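Local coordinates for protein 2-hydroxyhepta-2,4-diene-1,7-dioate isomerase (Mycobacterium marinum, PDB 3QDF) that probably acts as a metal-dependent isomerase or acetylpyruvate hydrolase of the fumarylacetoacetate hydrolase family and binds zinc, at residues 25-37 / 45-57. Residues are numbered along the deposited sequence; the frame is centred on the assembly and turned at random.
Sequences LDNPGAMTAREIA and NFTGRSWPLADVR
Ala33, Met31, Leu53 and Val56 form the apolar centre of an antiparallel beta hairpin, strand 32-38 with strand 45-52, in the Rv2993c-like N-terminal region. Ala33 CB lies 4.3 Å from Val56 CG2, while Met31 and Leu53 meet through their CB atoms before both side chains run on to Trp180 of strand 175-182. Between the strands, Ala33 and Trp51 make a hydrogen-bonded pair, and Leu53 N continues the ladder to Met31 O at 2.7 Å, with a weak bond from Ala54 N to Gly29 O beyond it.

Beyond Arg34 the register slips by two residues in a beta bulge, where the second strand turns a corner at Gly48. A water bridges the strands at the bulge, donating to Glu35 O and Arg49 O and accepting from Gly48 N. Past it, the Phe46 ring has Glu35 O at its edge and, in the conformer given, Arg34 CD 4.0 Å above its plane, displaced toward the rim; in that conformer the guanidinium stands nearly perpendicular to the ring and pairs with Glu22 of strand 15-22.

Glu35 carries the polar edge. With CG anti to the backbone N (chi1 -163°) and the chain extended, it runs alongside Arg49; Glu35 CB lies 4.0 Å from Trp51 CZ3, and the carboxylate plane stands 80° to the indole. Two donors grip Glu35 OE1: Arg49 NH1 forms a salt bridge from the syn side at 2.8 Å, and Thr47 OG1 donates from the anti side at 2.6 Å. Arg49 NE forms a second salt bridge, to Asp14. Thr47 OG1 in turn accepts from Arg49 N at 3.0 Å, closing an ST turn round the corner.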
loop_
_atom_site.group_PDB
_atom_site.type_symbol
_atom_site.label_atom_id
_atom_site.label_comp_id
_atom_site.label_asym_id
_atom_site.label_seq_id
_atom_site.Cartn_x
_atom_site.Cartn_y
_atom_site.Cartn_z
ATOM N N LEU A 25 -17.858 5.330 1.559
ATOM C CA LEU A 25 -16.475 5.740 1.829
ATOM C C LEU A 25 -16.332 6.973 2.739
ATOM O O LEU A 25 -15.374 7.071 3.511
ATOM C CB LEU A 25 -15.764 6.008 0.511
ATOM C CG LEU A 25 -14.248 6.127 0.520
ATOM C CD1 LEU A 25 -13.619 4.904 1.180
ATOM C CD2 LEU A 25 -13.772 6.255 -0.914
ATOM N N ASP A 26 -17.278 7.909 2.651
ATOM C CA ASP A 26 -17.154 9.152 3.413
ATOM C C ASP A 26 -17.677 9.038 4.857
ATOM O O ASP A 26 -17.780 10.042 5.554
ATOM C CB ASP A 26 -17.849 10.289 2.675
ATOM C CG ASP A 26 -19.348 10.106 2.597
ATOM O OD1 ASP A 26 -19.912 9.217 3.278
ATOM O OD2 ASP A 26 -19.979 10.875 1.852
ATOM N N ASN A 27 -18.034 7.823 5.286
ATOM C CA ASN A 27 -18.398 7.575 6.676
ATOM C C ASN A 27 -17.733 6.305 7.210
ATOM O O ASN A 27 -18.433 5.320 7.495
ATOM C CB ASN A 27 -19.922 7.485 6.825
ATOM C CG ASN A 27 -20.377 7.536 8.280
ATOM O OD1 ASN A 27 -19.569 7.578 9.208
ATOM N ND2 ASN A 27 -21.678 7.530 8.477
ATOM N N PRO A 28 -16.383 6.319 7.352
ATOM C CA PRO A 28 -15.701 5.087 7.771
ATOM C C PRO A 28 -16.196 4.539 9.118
ATOM O O PRO A 28 -16.241 3.327 9.275
ATOM C CB PRO A 28 -14.212 5.477 7.828
ATOM C CG PRO A 28 -14.110 6.818 7.138
ATOM C CD PRO A 28 -15.454 7.465 7.250
ATOM N N GLY A 29 -16.606 5.409 10.049
ATOM C CA GLY A 29 -17.130 4.981 11.367
ATOM C C GLY A 29 -18.307 4.005 11.295
ATOM O O GLY A 29 -18.315 2.948 11.968
ATOM N N ALA A 30 -19.291 4.359 10.463
ATOM C CA ALA A 30 -20.508 3.575 10.272
ATOM C C ALA A 30 -20.380 2.427 9.241
ATOM O O ALA A 30 -21.376 1.795 8.870
ATOM C CB ALA A 30 -21.669 4.500 9.907
ATOM N N MET A 31 -19.161 2.159 8.786
ATOM C CA MET A 31 -18.915 1.049 7.878
ATOM C C MET A 31 -19.060 -0.270 8.645
ATOM O O MET A 31 -18.866 -0.320 9.865
ATOM C CB MET A 31 -17.525 1.160 7.246
ATOM C CG MET A 31 -17.403 2.145 6.078
ATOM S SD MET A 31 -15.693 2.147 5.466
ATOM C CE MET A 31 -15.849 3.046 3.942
ATOM N N THR A 32 -19.447 -1.318 7.937
ATOM C CA THR A 32 -19.622 -2.641 8.549
ATOM C C THR A 32 -18.450 -3.530 8.129
ATOM O O THR A 32 -18.153 -3.637 6.941
ATOM C CB THR A 32 -20.933 -3.297 8.097
ATOM O OG1 THR A 32 -22.025 -2.416 8.371
ATOM C CG2 THR A 32 -21.163 -4.618 8.829
ATOM N N ALA A 33 -17.780 -4.132 9.111
ATOM C CA ALA A 33 -16.763 -5.146 8.865
ATOM C C ALA A 33 -17.416 -6.536 8.867
ATOM O O ALA A 33 -17.691 -7.078 9.927
ATOM C CB ALA A 33 -15.664 -5.065 9.933
ATOM N N ARG A 34 -17.644 -7.095 7.678
ATOM C CA ARG A 34 -18.281 -8.404 7.521
ATOM C C ARG A 34 -17.214 -9.504 7.491
ATOM O O ARG A 34 -16.474 -9.645 6.507
ATOM C CB ARG A 34 -19.107 -8.408 6.235
ATOM C CG ARG A 34 -19.858 -9.696 5.949
ATOM C CD ARG A 34 -20.966 -9.465 4.900
ATOM N NE ARG A 34 -21.745 -8.255 5.173
ATOM C CZ ARG A 34 -22.840 -8.207 5.928
ATOM N NH1 ARG A 34 -23.314 -9.304 6.503
ATOM N NH2 ARG A 34 -23.457 -7.054 6.115
ATOM N N GLU A 35 -17.122 -10.261 8.583
ATOM C CA GLU A 35 -16.072 -11.256 8.767
ATOM C C GLU A 35 -16.053 -12.340 7.681
ATOM O O GLU A 35 -17.070 -12.961 7.375
ATOM C CB GLU A 35 -16.181 -11.902 10.158
ATOM C CG GLU A 35 -14.928 -12.644 10.611
ATOM C CD GLU A 35 -15.106 -13.388 11.937
ATOM O OE1 GLU A 35 -16.216 -13.904 12.240
ATOM O OE2 GLU A 35 -14.106 -13.469 12.678
ATOM N N ILE A 36 -14.883 -12.538 7.100
ATOM C CA ILE A 36 -14.667 -13.561 6.091
ATOM C C ILE A 36 -14.215 -14.845 6.789
ATOM O O ILE A 36 -13.390 -14.812 7.720
ATOM C CB ILE A 36 -13.643 -13.070 5.005
ATOM C CG1 ILE A 36 -14.366 -12.115 4.041
ATOM C CG2 ILE A 36 -13.022 -14.226 4.224
ATOM C CD1 ILE A 36 -13.462 -11.245 3.257
ATOM N N ALA A 37 -14.774 -15.967 6.344
ATOM C CA ALA A 37 -14.385 -17.271 6.865
ATOM C C ALA A 37 -13.271 -17.834 6.004
ATOM O O ALA A 37 -12.153 -18.021 6.482
ATOM C CB ALA A 37 -15.593 -18.238 6.918
ATOM N N ASN A 45 -16.230 -16.531 1.348
ATOM C CA ASN A 45 -17.464 -16.789 2.065
ATOM C C ASN A 45 -17.340 -16.187 3.470
ATOM O O ASN A 45 -16.251 -15.824 3.898
ATOM C CB ASN A 45 -17.815 -18.293 2.072
ATOM C CG ASN A 45 -16.710 -19.158 2.632
ATOM O OD1 ASN A 45 -16.101 -18.834 3.652
ATOM N ND2 ASN A 45 -16.451 -20.273 1.972
ATOM N N PHE A 46 -18.454 -16.087 4.187
ATOM C CA PHE A 46 -18.528 -15.266 5.394
ATOM C C PHE A 46 -18.947 -16.087 6.609
ATOM O O PHE A 46 -19.652 -17.079 6.466
ATOM C CB PHE A 46 -19.507 -14.119 5.148
ATOM C CG PHE A 46 -19.179 -13.316 3.917
ATOM C CD1 PHE A 46 -18.244 -12.293 3.981
ATOM C CD2 PHE A 46 -19.800 -13.595 2.693
ATOM C CE1 PHE A 46 -17.922 -11.537 2.844
ATOM C CE2 PHE A 46 -19.486 -12.861 1.538
ATOM C CZ PHE A 46 -18.522 -11.817 1.614
ATOM N N THR A 47 -18.501 -15.681 7.793
ATOM C CA THR A 47 -18.797 -16.435 9.014
ATOM C C THR A 47 -20.218 -16.171 9.492
ATOM O O THR A 47 -20.778 -16.981 10.203
ATOM C CB THR A 47 -17.866 -16.039 10.189
ATOM O OG1 THR A 47 -18.040 -14.643 10.473
ATOM C CG2 THR A 47 -16.393 -16.314 9.878
ATOM N N GLY A 48 -20.782 -15.027 9.122
ATOM C CA GLY A 48 -22.046 -14.574 9.688
ATOM C C GLY A 48 -21.851 -13.429 10.673
ATOM O O GLY A 48 -22.794 -12.702 10.976
ATOM N N ARG A 49 -20.633 -13.254 11.179
ATOM C CA ARG A 49 -20.387 -12.160 12.120
ATOM C C ARG A 49 -20.072 -10.867 11.388
ATOM O O ARG A 49 -19.418 -10.876 10.341
ATOM C CB ARG A 49 -19.219 -12.470 13.055
ATOM C CG ARG A 49 -19.412 -13.630 14.016
ATOM C CD ARG A 49 -18.075 -13.922 14.716
ATOM N NE ARG A 49 -18.059 -15.258 15.318
ATOM C CZ ARG A 49 -17.309 -16.283 14.909
ATOM N NH1 ARG A 49 -16.461 -16.158 13.894
ATOM N NH2 ARG A 49 -17.398 -17.451 15.540
ATOM N N SER A 50 -20.530 -9.756 11.950
ATOM C CA SER A 50 -20.059 -8.444 11.508
ATOM C C SER A 50 -20.068 -7.434 12.664
ATOM O O SER A 50 -20.786 -7.621 13.642
ATOM C CB SER A 50 -20.897 -7.940 10.328
ATOM O OG SER A 50 -22.218 -7.641 10.731
ATOM N N TRP A 51 -19.280 -6.371 12.534
ATOM C CA TRP A 51 -19.189 -5.304 13.535
ATOM C C TRP A 51 -19.145 -3.974 12.824
ATOM O O TRP A 51 -18.625 -3.906 11.704
ATOM C CB TRP A 51 -17.891 -5.420 14.349
ATOM C CG TRP A 51 -17.786 -6.654 15.143
ATOM C CD1 TRP A 51 -18.246 -6.851 16.416
ATOM C CD2 TRP A 51 -17.194 -7.888 14.729
ATOM N NE1 TRP A 51 -17.978 -8.141 16.820
ATOM C CE2 TRP A 51 -17.329 -8.797 15.805
ATOM C CE3 TRP A 51 -16.574 -8.322 13.549
ATOM C CZ2 TRP A 51 -16.860 -10.114 15.738
ATOM C CZ3 TRP A 51 -16.107 -9.628 13.480
ATOM C CH2 TRP A 51 -16.252 -10.509 14.567
ATOM N N PRO A 52 -19.669 -2.903 13.472
ATOM C CA PRO A 52 -19.328 -1.587 12.954
ATOM C C PRO A 52 -17.805 -1.460 12.969
ATOM O O PRO A 52 -17.145 -1.978 13.878
ATOM C CB PRO A 52 -19.971 -0.623 13.961
ATOM C CG PRO A 52 -21.113 -1.409 14.551
ATOM C CD PRO A 52 -20.583 -2.822 14.631
ATOM N N LEU A 53 -17.252 -0.825 11.948
ATOM C CA LEU A 53 -15.806 -0.715 11.845
ATOM C C LEU A 53 -15.194 0.017 13.051
ATOM O O LEU A 53 -14.104 -0.329 13.487
ATOM C CB LEU A 53 -15.396 -0.053 10.524
ATOM C CG LEU A 53 -13.892 0.012 10.224
ATOM C CD1 LEU A 53 -13.313 -1.395 9.998
ATOM C CD2 LEU A 53 -13.639 0.902 9.019
ATOM N N ALA A 54 -15.915 1.003 13.588
ATOM C CA ALA A 54 -15.489 1.761 14.770
ATOM C C ALA A 54 -15.209 0.854 15.969
ATOM O O ALA A 54 -14.454 1.228 16.869
ATOM C CB ALA A 54 -16.550 2.815 15.135
ATOM N N ASP A 55 -15.817 -0.333 15.972
ATOM C CA ASP A 55 -15.716 -1.267 17.087
ATOM C C ASP A 55 -14.529 -2.207 16.993
ATOM O O ASP A 55 -14.275 -2.971 17.928
ATOM C CB ASP A 55 -16.974 -2.133 17.162
ATOM C CG ASP A 55 -18.184 -1.391 17.699
ATOM O OD1 ASP A 55 -18.162 -0.148 17.800
ATOM O OD2 ASP A 55 -19.179 -2.080 18.005
ATOM N N VAL A 56 -13.828 -2.203 15.858
ATOM C CA VAL A 56 -12.718 -3.136 15.657
ATOM C C VAL A 56 -11.431 -2.399 15.262
ATOM O O VAL A 56 -11.484 -1.228 14.887
ATOM C CB VAL A 56 -13.075 -4.247 14.609
ATOM C CG1 VAL A 56 -14.239 -5.117 15.108
ATOM C CG2 VAL A 56 -13.405 -3.636 13.252
ATOM N N ARG A 57 -10.288 -3.079 15.364
ATOM C CA ARG A 57 -9.023 -2.492 14.916
ATOM C C ARG A 57 -8.750 -2.887 13.469
ATOM O O ARG A 57 -8.649 -4.061 13.141
ATOM C CB ARG A 57 -7.851 -2.897 15.825
ATOM C CG ARG A 57 -6.725 -1.847 15.875
ATOM C CD ARG A 57 -5.695 -2.110 16.979
ATOM N NE ARG A 57 -4.840 -3.247 16.664
ATOM C CZ ARG A 57 -4.829 -4.383 17.349
ATOM N NH1 ARG A 57 -5.614 -4.525 18.404
ATOM N NH2 ARG A 57 -4.021 -5.369 16.986
HETATM O O HOH W 1 -19.621 -12.542 8.211
#